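Local coordinates for protein phosphoethanolamine N-methyltransferase 1 (Haemonchus contortus, PDB 4KRG) that probably catalyses the S-adenosylmethionine-dependent N-methylation of phosphoethanolamine, a step on the nematode route to phosphocholine, at residues S357-S360 with S361-W365; S257-W260 with P261-K265; D432-Q435 with E436-A440; I92-N95 with Q96-A100; Y2-G5 with H6-A9. All coordinates share one frame; numbering follows the deposited sequence. Where two conformers were deposited one is given.

Contact 1 (S357-S360 with S361-W365); sequences SLSS and SIDYW. With BOG (octyl beta-D-glucopyranoside), chain E.
Leu358 and Ile362 meet one turn apart in the first turns of helix 358-367, so this is a local contact along a capped helix start. Leu358 CG lies 4.0 Å from Ile362 CD1. The two side chains slant across one another. Leu358 CG is anti to the backbone N (chi1 175°), whereas Ile362 carries CG1 beside its own N and extends on to CD1. Both are buried. Leu358 also rests on Tyr299 and Phe301 of strand 297-302.

Ser357 is the N-cap. Its OG accepts from Ser360 N at 3.2 Å. Regular helix bonds follow: Ile362 N gives to Leu358 O at 3.0 Å, and Tyr364 N gives to Ser360 O at 3.2 Å. The bond from Ser361 N to Ser357 O is long and weak.

The helix follows strand 350-354 and leads to strand 372-378. The strand order of this half of the chain is consistent with a second Rossmann-like methyltransferase domain.

Ser359 and Asp363 form a polar side. In one of two modelled Ser359 conformers, water 1 lies 2.6 Å from Ser359 OG and donates to Asp363 OD2, also at 2.6 Å. It thus joins two side chains whose own oxygens do not bond. Ser361 and Trp365 are buried. Ser361 OG sits in plane at the edge of the Trp365 ring and is hydrogen-bonded to Tyr299 OH. Tyr364 CD2 lies over one face of that indole. At the far end of the indole, Trp365 CZ3 comes within 3.7 Å of C2' in the alkyl tail of octyl glucoside, which approaches obliquely.

Contact 2 (S257-W260 with P261-K265); sequences SQIW and PAEQK
Ile259 and Trp260 meet Glu263 on one side of helix 249-271, while the Pro261 ring packs back against the turn before it. The backbone bonds come first. Ala262 N gives to Gln258 O at 3.3 Å, Glu263 N to Ile259 O at 3.0 Å and Gln264 N to Trp260 O at 2.8 Å. Pro261 has no N-H to offer the turn before it. Its ring takes that place instead, with CG 3.6 Å from Ser257 O. A wider pi-type turn at 257-259 accompanies this break.

Apolar packing is close to the backbone. Trp260 CB touches Pro261 CD at 3.5 Å. The indole itself turns away to helix 189-198, where it meets Leu191 and Leu195 and makes a cation-pi contact with Lys194.

Among the polar side chains, Glu263 touches both Ile259 and Trp260. It runs alongside Ile259, pointing the same way, and its OE2 lies 3.5 Å from Ile259 CG2. Its OE1 comes to the indole edge near the ring plane, 3.7 Å from Trp260 CD1, with ring and carboxylate planes 44° apart. CG stands beside the backbone N (chi1 -67°) and the rest of the chain is extended, which carries the carboxylate back along the helix. OE1 is held by a hydrogen bond with Tyr333 OH. Gln264 reaches past this contact: its OE1 bonds with Ser190 OG and its NE2 with Tyr333 O.

The missing bond at Pro261, with the pi-type turn before it, marks a proline kink in a long helix that packs on both helix 189-198 and helix 332-345.

Contact 3 (D432-Q435 with E436-A440); sequences DVTQ and ESLNA
Val433 faces Glu436 and Ser437 at the start of helix 434-448, where Val433 holds the N-cap position and Asp432 makes an Asx turn. The Val433 and Glu436 side chains cross at about a right angle. Glu436 bends at chi2 (99°), which folds its carboxylate back over the cap residue. OE1 then lies 3.3 Å from Val433 CA. Water 3 holds this oxygen, donating to Glu436 OE1 at 2.8 Å and to Asp432 O.

Gln435 and Leu438 instead run side by side, pointing the same way. Gln435 OE1 reaches Leu438 CD1 at 3.7 Å, with no polar bond between them. Gln435 is exposed, while Leu438 also rests on Leu454.

The Asx turn sets the backbone at the helix start. Asp432 OD1 accepts from Thr434 N at 2.9 Å, nearly along the carboxylate C-O axis. It also accepts from Thr434 OG1 on its syn side. That hydroxyl is hydrogen-bonded to Tyr459 N as well, which ties the turn to strand 458-465. Val433 packs on Tyr459 and Leu461 of the same strand, and on Ile282.

Ser437 is buried, with OG beside its backbone N (chi1 -66°), which turns the hydroxyl back to the preceding turn. Val433 O therefore takes two bonds from one residue, Ser437 N at 2.9 Å and Ser437 OG at 2.8 Å, which arrive from opposite faces of the carbonyl plane.

Contact 4 (I92-N95 with Q96-A100); sequences IEKN and QERNA
Asn95 and Asn99 form the tight, buried side of this contact near the end of helix 89-98. Asn99 ND2 lies 2.7 Å from Asn95 OD1. The bond is weak because the N-H is badly bent, at 122°. The amide planes are 62° apart, and the two side chains cross at a slant. Asn95 CG is anti to its N (chi1 -159°), Asn99 CG beside its own, and the two amides meet on the same side of the helix. Each has further partners. Asn99 OD1 bonds with Thr73 OG1, and Asn95 ND2 makes weak bonds with Gly67 O and Ser84 OG. Both side chains also touch Tyr107. The backbone repeats the pairing, with Asn99 N giving to Asn95 O at 3.0 Å.

The outer side is looser and mostly alkyl. Lys94 and Arg98 cross at about a right angle, Lys94 CD 3.8 Å from Arg98 CG. Lys94 NZ stays 4.4 Å from Glu97 OE2, beyond a salt bridge, though the opposite charges probably attract. Between the two sides, exposed Gln96 reaches over buried Ile92, and its extended chain brings OE1 to 3.5 Å from Ile92 CG2. The backbone bonds Gln96 N to Ile92 O (2.9 Å) and Arg98 N to Lys94 O (3.0 Å) run along the same turns.

The buried side faces strand 105-109 and helix 70-78. Strand 81-86, helix 89-98 and strand 105-109 make a beta-alpha-beta unit of the Rossmann-like methyltransferase domain, with the Ile92 side chain about 8 Å from bound S-adenosylhomocysteine.

Contact 5 (Y2-G5 with H6-A9); sequences YFQG and HMTA
His6, Met7 and Thr8 fold back on Gln4 in the N-terminal arm of the chain. A type II turn from Tyr2 to Gly5 comes just before. Its closing bond, from Gly5 N to Tyr2 O, is weak. Residues 2-5 read like part of a TEV protease site, so this end of the chain probably comes from the expression construct.

His6 comes first. Its CG stands between the backbone N and the carbonyl carbon (chi1 66°), which turns the ring back toward the turn. Gly5 N lies at the ring edge near its plane, and His6 ND1 is 3.8 Å from Gln4 C.

Met7 is selenomethionine and poorly ordered. Its N gives to Gln4 O at 3.0 Å, from above the carbonyl plane. As modelled, its CG lies over one face of the His6 ring, toward the rim, and 4.0 Å from Gln4 CB. These side-chain contacts are uncertain.

Thr8 N is the second donor to Gln4 O, at 3.2 Å and nearly in line with the C=O bond. The methyl CG2 touches the same residue, 3.7 Å from Gln4 CB. Water 5 joins the ends of the loop: it donates to Phe3 O at 3.0 Å and lies 2.7 Å from Thr8 OG1.

Thr8 is also the N-cap of helix 9-21, through a weak bond between OG1 and Val11 N. The whole arm lies on the surface, leading into that first helix of the chain.

How the contacts relate
All five contacts are local, and none touches another. Contacts 1 to 4 lie on helices and are partly buried. Contact 5 is a surface loop. Contacts 1 and 3 are helix starts in the C-terminal half, one capped by a serine side chain, the other preceded by an Asx turn. Contact 4 lies near a helix end in the S-adenosylhomocysteine-binding half, about 54 Å from contact 3 by nearest atoms, and pairs two amides. Contact 2 is mid-helix, broken by a proline. Contacts 2 and 5 come nearest to each other, about 13 Å between nearest atoms. Waters bridge side chains or backbone in contacts 1, 3 and 5.

Contact 1 (S357-S360 with S361-W365)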
# COMPACT_ATOMS: atom_id res chain seq x y z
N SER A 357 1.21 -12.05 -0.23
CA SER A 357 2.04 -13.21 0.12
C SER A 357 3.50 -12.87 -0.06
O SER A 357 3.83 -11.80 -0.57
CB SER A 357 1.72 -14.37 -0.80
OG SER A 357 2.12 -14.07 -2.13
N LEU A 358 4.38 -13.79 0.32
CA LEU A 358 5.81 -13.63 0.07
C LEU A 358 6.08 -13.55 -1.43
O LEU A 358 6.86 -12.71 -1.88
CB LEU A 358 6.60 -14.79 0.68
CG LEU A 358 8.10 -14.84 0.40
CD1 LEU A 358 8.81 -13.58 0.88
CD2 LEU A 358 8.72 -16.07 1.07
N SER A 359 5.44 -14.44 -2.18
CA SER A 359 5.59 -14.50 -3.63
C SER A 359 5.32 -13.15 -4.29
O SER A 359 6.01 -12.75 -5.22
CB SER A 359 4.66 -15.57 -4.20
OG SER A 359 4.76 -15.64 -5.61
N SER A 360 4.31 -12.46 -3.79
CA SER A 360 3.94 -11.14 -4.30
C SER A 360 5.08 -10.13 -4.15
O SER A 360 5.43 -9.42 -5.09
CB SER A 360 2.69 -10.62 -3.58
OG SER A 360 2.47 -9.25 -3.89
N SER A 361 5.68 -10.11 -2.96
CA SER A 361 6.78 -9.19 -2.68
C SER A 361 8.01 -9.54 -3.51
O SER A 361 8.73 -8.67 -3.99
CB SER A 361 7.13 -9.19 -1.19
OG SER A 361 8.16 -8.26 -0.94
N ILE A 362 8.26 -10.83 -3.68
CA ILE A 362 9.40 -11.27 -4.46
C ILE A 362 9.26 -10.81 -5.92
O ILE A 362 10.23 -10.34 -6.51
CB ILE A 362 9.63 -12.79 -4.35
CG1 ILE A 362 10.17 -13.12 -2.96
CG2 ILE A 362 10.60 -13.29 -5.42
CD1 ILE A 362 10.46 -14.59 -2.76
N ASP A 363 8.06 -10.93 -6.49
CA ASP A 363 7.81 -10.46 -7.85
C ASP A 363 8.12 -8.97 -8.00
O ASP A 363 8.85 -8.57 -8.89
CB ASP A 363 6.36 -10.72 -8.27
CG ASP A 363 6.10 -12.17 -8.62
OD1 ASP A 363 7.08 -12.91 -8.85
OD2 ASP A 363 4.92 -12.56 -8.67
N TYR A 364 7.54 -8.17 -7.11
CA TYR A 364 7.80 -6.74 -7.05
C TYR A 364 9.30 -6.43 -7.09
O TYR A 364 9.76 -5.63 -7.90
CB TYR A 364 7.20 -6.18 -5.77
CG TYR A 364 7.27 -4.68 -5.61
CD1 TYR A 364 6.27 -3.87 -6.11
CD2 TYR A 364 8.30 -4.09 -4.91
CE1 TYR A 364 6.31 -2.51 -5.95
CE2 TYR A 364 8.36 -2.72 -4.74
CZ TYR A 364 7.36 -1.94 -5.26
OH TYR A 364 7.40 -0.57 -5.10
N TRP A 365 10.05 -7.06 -6.21
CA TRP A 365 11.47 -6.73 -6.09
C TRP A 365 12.31 -7.35 -7.20
O TRP A 365 13.32 -6.79 -7.61
CB TRP A 365 11.99 -7.05 -4.69
CG TRP A 365 11.43 -6.13 -3.66
CD1 TRP A 365 10.59 -6.46 -2.63
CD2 TRP A 365 11.64 -4.72 -3.58
NE1 TRP A 365 10.29 -5.34 -1.90
CE2 TRP A 365 10.91 -4.25 -2.46
CE3 TRP A 365 12.38 -3.79 -4.33
CZ2 TRP A 365 10.90 -2.91 -2.08
CZ3 TRP A 365 12.37 -2.47 -3.96
CH2 TRP A 365 11.64 -2.04 -2.83
C1 BOG E . 19.39 -2.55 -3.04
O1 BOG E . 18.07 -2.16 -3.15
C2 BOG E . 20.11 -2.40 -4.37
O2 BOG E . 19.53 -3.29 -5.31
C3 BOG E . 21.56 -2.71 -4.21
O3 BOG E . 22.25 -2.50 -5.48
C4 BOG E . 22.19 -1.88 -3.14
O4 BOG E . 23.57 -2.26 -2.96
C5 BOG E . 21.45 -2.05 -1.82
O5 BOG E . 20.03 -1.72 -1.99
C6 BOG E . 22.01 -1.17 -0.79
O6 BOG E . 22.14 -1.91 0.37
C1' BOG E . 17.21 -2.91 -2.30
C2' BOG E . 15.76 -2.41 -2.54
C3' BOG E . 15.62 -0.92 -2.33
C4' BOG E . 14.77 -0.43 -1.33
C5' BOG E . 15.15 0.90 -0.62
C6' BOG E . 14.07 1.42 0.34
C7' BOG E . 14.24 0.93 1.80
C8' BOG E . 14.65 2.04 2.70
O HOH W 1 3.34 -13.98 -7.09
O HOH W 2 6.86 -16.10 -7.89

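Contact 2 (S257-W260 with P261-K265)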
# COMPACT_ATOMS: atom_id res chain seq x y z
N SER A 257 -17.90 0.89 5.01
CA SER A 257 -18.32 2.06 5.79
C SER A 257 -18.38 1.82 7.30
O SER A 257 -18.15 2.74 8.08
CB SER A 257 -19.69 2.56 5.33
OG SER A 257 -19.59 3.32 4.14
N GLN A 258 -18.71 0.60 7.70
CA GLN A 258 -18.94 0.30 9.11
C GLN A 258 -18.05 -0.81 9.70
O GLN A 258 -17.29 -0.57 10.63
CB GLN A 258 -20.42 -0.03 9.35
CG GLN A 258 -21.20 1.06 10.08
CD GLN A 258 -21.34 2.34 9.28
OE1 GLN A 258 -21.85 2.33 8.16
NE2 GLN A 258 -20.88 3.45 9.85
N ILE A 259 -18.15 -2.02 9.15
CA ILE A 259 -17.46 -3.19 9.69
C ILE A 259 -15.93 -3.05 9.75
O ILE A 259 -15.32 -3.22 10.81
CB ILE A 259 -17.79 -4.47 8.89
CG1 ILE A 259 -19.30 -4.73 8.85
CG2 ILE A 259 -17.03 -5.66 9.46
CD1 ILE A 259 -19.90 -5.18 10.18
N TRP A 260 -15.33 -2.74 8.61
CA TRP A 260 -13.88 -2.61 8.51
C TRP A 260 -13.27 -1.45 9.31
O TRP A 260 -12.28 -1.65 10.01
CB TRP A 260 -13.43 -2.55 7.04
CG TRP A 260 -13.68 -3.81 6.27
CD1 TRP A 260 -13.89 -5.07 6.77
CD2 TRP A 260 -13.75 -3.94 4.84
NE1 TRP A 260 -14.08 -5.97 5.75
CE2 TRP A 260 -14.00 -5.30 4.55
CE3 TRP A 260 -13.63 -3.04 3.78
CZ2 TRP A 260 -14.13 -5.77 3.25
CZ3 TRP A 260 -13.75 -3.51 2.49
CH2 TRP A 260 -14.00 -4.86 2.23
N PRO A 261 -13.84 -0.23 9.22
CA PRO A 261 -13.22 0.85 10.01
C PRO A 261 -13.28 0.55 11.50
O PRO A 261 -12.41 0.98 12.26
CB PRO A 261 -14.08 2.07 9.67
CG PRO A 261 -14.68 1.75 8.33
CD PRO A 261 -14.94 0.28 8.38
N ALA A 262 -14.31 -0.19 11.92
CA ALA A 262 -14.44 -0.60 13.30
C ALA A 262 -13.34 -1.59 13.67
O ALA A 262 -12.69 -1.44 14.71
CB ALA A 262 -15.80 -1.21 13.53
N GLU A 263 -13.14 -2.60 12.83
CA GLU A 263 -12.11 -3.59 13.06
C GLU A 263 -10.73 -2.96 13.06
O GLU A 263 -9.88 -3.34 13.84
CB GLU A 263 -12.19 -4.73 12.04
CG GLU A 263 -13.45 -5.58 12.17
CD GLU A 263 -13.65 -6.57 11.03
OE1 GLU A 263 -12.90 -6.52 10.03
OE2 GLU A 263 -14.57 -7.41 11.13
N GLN A 264 -10.51 -1.99 12.18
CA GLN A 264 -9.25 -1.25 12.18
C GLN A 264 -9.03 -0.55 13.51
O GLN A 264 -7.95 -0.63 14.08
CB GLN A 264 -9.19 -0.22 11.05
CG GLN A 264 -7.89 0.58 11.05
CD GLN A 264 -6.67 -0.28 10.77
OE1 GLN A 264 -6.39 -0.61 9.62
NE2 GLN A 264 -5.93 -0.64 11.82
N LYS A 265 -10.07 0.12 14.00
CA LYS A 265 -9.94 0.85 15.26
C LYS A 265 -9.54 -0.03 16.44
O LYS A 265 -8.77 0.41 17.30
CB LYS A 265 -11.21 1.65 15.59
CG LYS A 265 -11.37 2.97 14.82
CD LYS A 265 -10.04 3.69 14.58
CE LYS A 265 -9.39 4.23 15.85
NZ LYS A 265 -8.03 4.76 15.58

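Contact 3 (D432-Q435 with E436-A440)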
# COMPACT_ATOMS: atom_id res chain seq x y z
N ASP A 432 17.11 -23.45 20.05
CA ASP A 432 15.83 -23.44 20.74
C ASP A 432 15.76 -22.20 21.63
O ASP A 432 16.55 -22.06 22.57
CB ASP A 432 15.75 -24.71 21.60
CG ASP A 432 14.43 -24.85 22.34
OD1 ASP A 432 13.59 -23.92 22.32
OD2 ASP A 432 14.22 -25.92 22.97
N VAL A 433 14.83 -21.29 21.32
CA VAL A 433 14.62 -20.10 22.15
C VAL A 433 13.25 -20.07 22.83
O VAL A 433 12.71 -19.00 23.10
CB VAL A 433 14.84 -18.77 21.37
CG1 VAL A 433 16.32 -18.57 21.05
CG2 VAL A 433 13.98 -18.72 20.11
N THR A 434 12.70 -21.25 23.13
CA THR A 434 11.36 -21.34 23.71
C THR A 434 11.21 -20.65 25.06
O THR A 434 10.29 -19.86 25.27
CB THR A 434 10.90 -22.80 23.82
OG1 THR A 434 10.86 -23.39 22.52
CG2 THR A 434 9.53 -22.89 24.47
N GLN A 435 12.12 -20.95 25.99
CA GLN A 435 12.05 -20.37 27.33
C GLN A 435 12.28 -18.87 27.32
O GLN A 435 11.58 -18.13 28.00
CB GLN A 435 13.03 -21.06 28.28
CG GLN A 435 12.77 -22.55 28.43
CD GLN A 435 11.33 -22.88 28.81
OE1 GLN A 435 10.72 -22.19 29.63
NE2 GLN A 435 10.78 -23.93 28.20
N GLU A 436 13.26 -18.42 26.54
CA GLU A 436 13.53 -16.99 26.39
C GLU A 436 12.30 -16.26 25.83
O GLU A 436 11.94 -15.18 26.29
CB GLU A 436 14.73 -16.75 25.47
CG GLU A 436 16.05 -17.33 25.97
CD GLU A 436 16.42 -18.67 25.34
OE1 GLU A 436 15.54 -19.57 25.26
OE2 GLU A 436 17.59 -18.84 24.94
N SER A 437 11.67 -16.87 24.82
CA SER A 437 10.49 -16.30 24.19
C SER A 437 9.31 -16.25 25.17
O SER A 437 8.59 -15.26 25.22
CB SER A 437 10.12 -17.08 22.94
OG SER A 437 11.12 -16.94 21.95
N LEU A 438 9.13 -17.33 25.93
CA LEU A 438 8.11 -17.37 26.97
C LEU A 438 8.26 -16.21 27.94
O LEU A 438 7.29 -15.53 28.28
CB LEU A 438 8.16 -18.70 27.74
CG LEU A 438 7.55 -19.94 27.09
CD1 LEU A 438 7.55 -21.10 28.07
CD2 LEU A 438 6.13 -19.67 26.63
N ASN A 439 9.49 -15.96 28.37
CA ASN A 439 9.77 -14.89 29.32
C ASN A 439 9.54 -13.51 28.70
O ASN A 439 8.94 -12.64 29.31
CB ASN A 439 11.22 -14.96 29.81
CG ASN A 439 11.47 -16.12 30.76
OD1 ASN A 439 10.55 -16.72 31.31
ND2 ASN A 439 12.74 -16.41 30.98
N ALA A 440 10.04 -13.33 27.48
CA ALA A 440 9.96 -12.05 26.80
C ALA A 440 8.53 -11.70 26.40
O ALA A 440 8.10 -10.56 26.54
CB ALA A 440 10.89 -12.02 25.59
O HOH W 3 15.23 -22.37 25.46
O HOH W 4 10.36 -19.80 30.75

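Contact 4 (I92-N95 with Q96-A100)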
# COMPACT_ATOMS: atom_id res chain seq x y z
N ILE A 92 -8.84 21.39 -17.36
CA ILE A 92 -8.83 20.71 -18.66
C ILE A 92 -8.29 21.66 -19.73
O ILE A 92 -7.54 21.24 -20.62
CB ILE A 92 -10.23 20.21 -19.05
CG1 ILE A 92 -10.54 18.89 -18.33
CG2 ILE A 92 -10.35 20.02 -20.55
CD1 ILE A 92 -9.59 17.74 -18.70
N GLU A 93 -8.67 22.93 -19.65
CA GLU A 93 -8.17 23.93 -20.58
C GLU A 93 -6.65 24.08 -20.48
O GLU A 93 -5.96 24.13 -21.49
CB GLU A 93 -8.89 25.26 -20.39
CG GLU A 93 -10.33 25.22 -20.83
CD GLU A 93 -11.11 26.44 -20.39
OE1 GLU A 93 -10.58 27.23 -19.59
OE2 GLU A 93 -12.26 26.60 -20.86
N LYS A 94 -6.13 24.15 -19.25
CA LYS A 94 -4.68 24.20 -19.05
C LYS A 94 -4.01 22.91 -19.55
O LYS A 94 -2.93 22.95 -20.12
CB LYS A 94 -4.36 24.49 -17.58
CG LYS A 94 -2.88 24.47 -17.22
CD LYS A 94 -2.04 25.31 -18.17
CE LYS A 94 -1.35 26.45 -17.45
NZ LYS A 94 -0.18 26.96 -18.23
N ASN A 95 -4.67 21.77 -19.33
CA ASN A 95 -4.24 20.46 -19.83
C ASN A 95 -4.05 20.49 -21.35
O ASN A 95 -3.00 20.09 -21.88
CB ASN A 95 -5.30 19.42 -19.44
CG ASN A 95 -4.78 18.00 -19.43
OD1 ASN A 95 -3.83 17.65 -20.14
ND2 ASN A 95 -5.43 17.15 -18.64
N GLN A 96 -5.06 20.99 -22.06
CA GLN A 96 -5.02 21.10 -23.52
C GLN A 96 -3.95 22.06 -24.05
O GLN A 96 -3.49 21.92 -25.17
CB GLN A 96 -6.38 21.55 -24.06
CG GLN A 96 -7.52 20.58 -23.82
CD GLN A 96 -8.86 21.15 -24.22
OE1 GLN A 96 -9.53 21.79 -23.41
NE2 GLN A 96 -9.25 20.95 -25.47
N GLU A 97 -3.59 23.05 -23.24
CA GLU A 97 -2.58 24.01 -23.65
C GLU A 97 -1.19 23.40 -23.53
O GLU A 97 -0.40 23.44 -24.47
CB GLU A 97 -2.68 25.28 -22.80
CG GLU A 97 -1.66 26.35 -23.14
CD GLU A 97 -1.88 27.63 -22.36
OE1 GLU A 97 -3.01 27.83 -21.84
OE2 GLU A 97 -0.94 28.44 -22.27
N ARG A 98 -0.91 22.81 -22.37
CA ARG A 98 0.38 22.17 -22.11
C ARG A 98 0.64 21.06 -23.12
O ARG A 98 1.77 20.84 -23.54
CB ARG A 98 0.39 21.59 -20.69
CG ARG A 98 0.18 22.60 -19.57
CD ARG A 98 0.04 21.92 -18.22
NE ARG A 98 1.19 21.08 -17.91
CZ ARG A 98 1.18 19.75 -17.89
NH1 ARG A 98 0.06 19.10 -18.15
NH2 ARG A 98 2.29 19.08 -17.62
N ASN A 99 -0.43 20.36 -23.49
CA ASN A 99 -0.32 19.18 -24.34
C ASN A 99 -0.73 19.42 -25.79
O ASN A 99 -1.06 18.48 -26.51
CB ASN A 99 -1.14 18.04 -23.74
CG ASN A 99 -0.58 17.57 -22.41
OD1 ASN A 99 0.63 17.48 -22.24
ND2 ASN A 99 -1.47 17.28 -21.46
N ALA A 100 -0.70 20.68 -26.21
CA ALA A 100 -1.09 21.05 -27.57
C ALA A 100 -0.17 20.41 -28.61
O ALA A 100 -0.53 20.27 -29.77
CB ALA A 100 -1.10 22.55 -27.73

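Contact 5 (Y2-G5 with H6-A9)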
# COMPACT_ATOMS: atom_id res chain seq x y z
N TYR A 2 -34.39 23.51 0.20
CA TYR A 2 -35.15 22.40 -0.38
C TYR A 2 -34.89 21.08 0.35
O TYR A 2 -33.95 20.99 1.16
CB TYR A 2 -34.88 22.29 -1.89
CG TYR A 2 -35.56 23.38 -2.67
CD1 TYR A 2 -36.93 23.35 -2.87
CD2 TYR A 2 -34.84 24.45 -3.20
CE1 TYR A 2 -37.57 24.34 -3.57
CE2 TYR A 2 -35.48 25.46 -3.90
CZ TYR A 2 -36.85 25.40 -4.08
OH TYR A 2 -37.51 26.38 -4.78
N PHE A 3 -35.73 20.08 0.09
CA PHE A 3 -35.68 18.78 0.77
C PHE A 3 -34.27 18.19 0.92
O PHE A 3 -33.55 18.02 -0.07
CB PHE A 3 -36.55 17.76 0.03
CG PHE A 3 -36.78 16.48 0.79
CD1 PHE A 3 -37.44 16.49 2.01
CD2 PHE A 3 -36.38 15.26 0.27
CE1 PHE A 3 -37.68 15.32 2.71
CE2 PHE A 3 -36.61 14.08 0.96
CZ PHE A 3 -37.26 14.11 2.17
N GLN A 4 -33.90 17.90 2.16
CA GLN A 4 -32.60 17.32 2.49
C GLN A 4 -31.43 18.09 1.87
O GLN A 4 -30.41 17.50 1.52
CB GLN A 4 -32.57 15.82 2.12
CG GLN A 4 -33.59 14.98 2.89
CD GLN A 4 -33.38 13.48 2.74
OE1 GLN A 4 -32.55 13.03 1.94
NE2 GLN A 4 -34.13 12.69 3.50
N GLY A 5 -31.59 19.41 1.77
CA GLY A 5 -30.62 20.28 1.12
C GLY A 5 -29.27 20.32 1.79
O GLY A 5 -28.33 20.95 1.28
N HIS A 6 -29.16 19.66 2.94
CA HIS A 6 -27.93 19.64 3.72
C HIS A 6 -27.17 18.32 3.57
O HIS A 6 -26.01 18.23 3.96
CB HIS A 6 -28.24 19.91 5.20
CG HIS A 6 -29.06 18.83 5.85
ND1 HIS A 6 -30.34 18.53 5.46
CD2 HIS A 6 -28.76 17.99 6.88
CE1 HIS A 6 -30.80 17.54 6.22
NE2 HIS A 6 -29.87 17.20 7.08
N MSE A 7 -27.81 17.30 2.98
CA MSE A 7 -27.25 15.94 3.03
C MSE A 7 -27.40 15.04 1.79
O MSE A 7 -26.92 13.90 1.81
CB MSE A 7 -27.80 15.19 4.25
CG MSE A 7 -29.30 14.93 4.18
SE MSE A 7 -29.95 13.69 5.55
CE MSE A 7 -29.55 11.99 4.68
N THR A 8 -28.06 15.50 0.73
CA THR A 8 -28.22 14.64 -0.45
C THR A 8 -26.89 14.36 -1.14
O THR A 8 -25.93 15.11 -0.99
CB THR A 8 -29.19 15.22 -1.49
OG1 THR A 8 -28.75 16.53 -1.88
CG2 THR A 8 -30.61 15.28 -0.93
N ALA A 9 -26.85 13.28 -1.91
CA ALA A 9 -25.65 12.92 -2.65
C ALA A 9 -25.23 14.02 -3.63
O ALA A 9 -24.05 14.16 -3.93
CB ALA A 9 -25.86 11.63 -3.39
O HOH W 5 -30.75 18.29 -1.21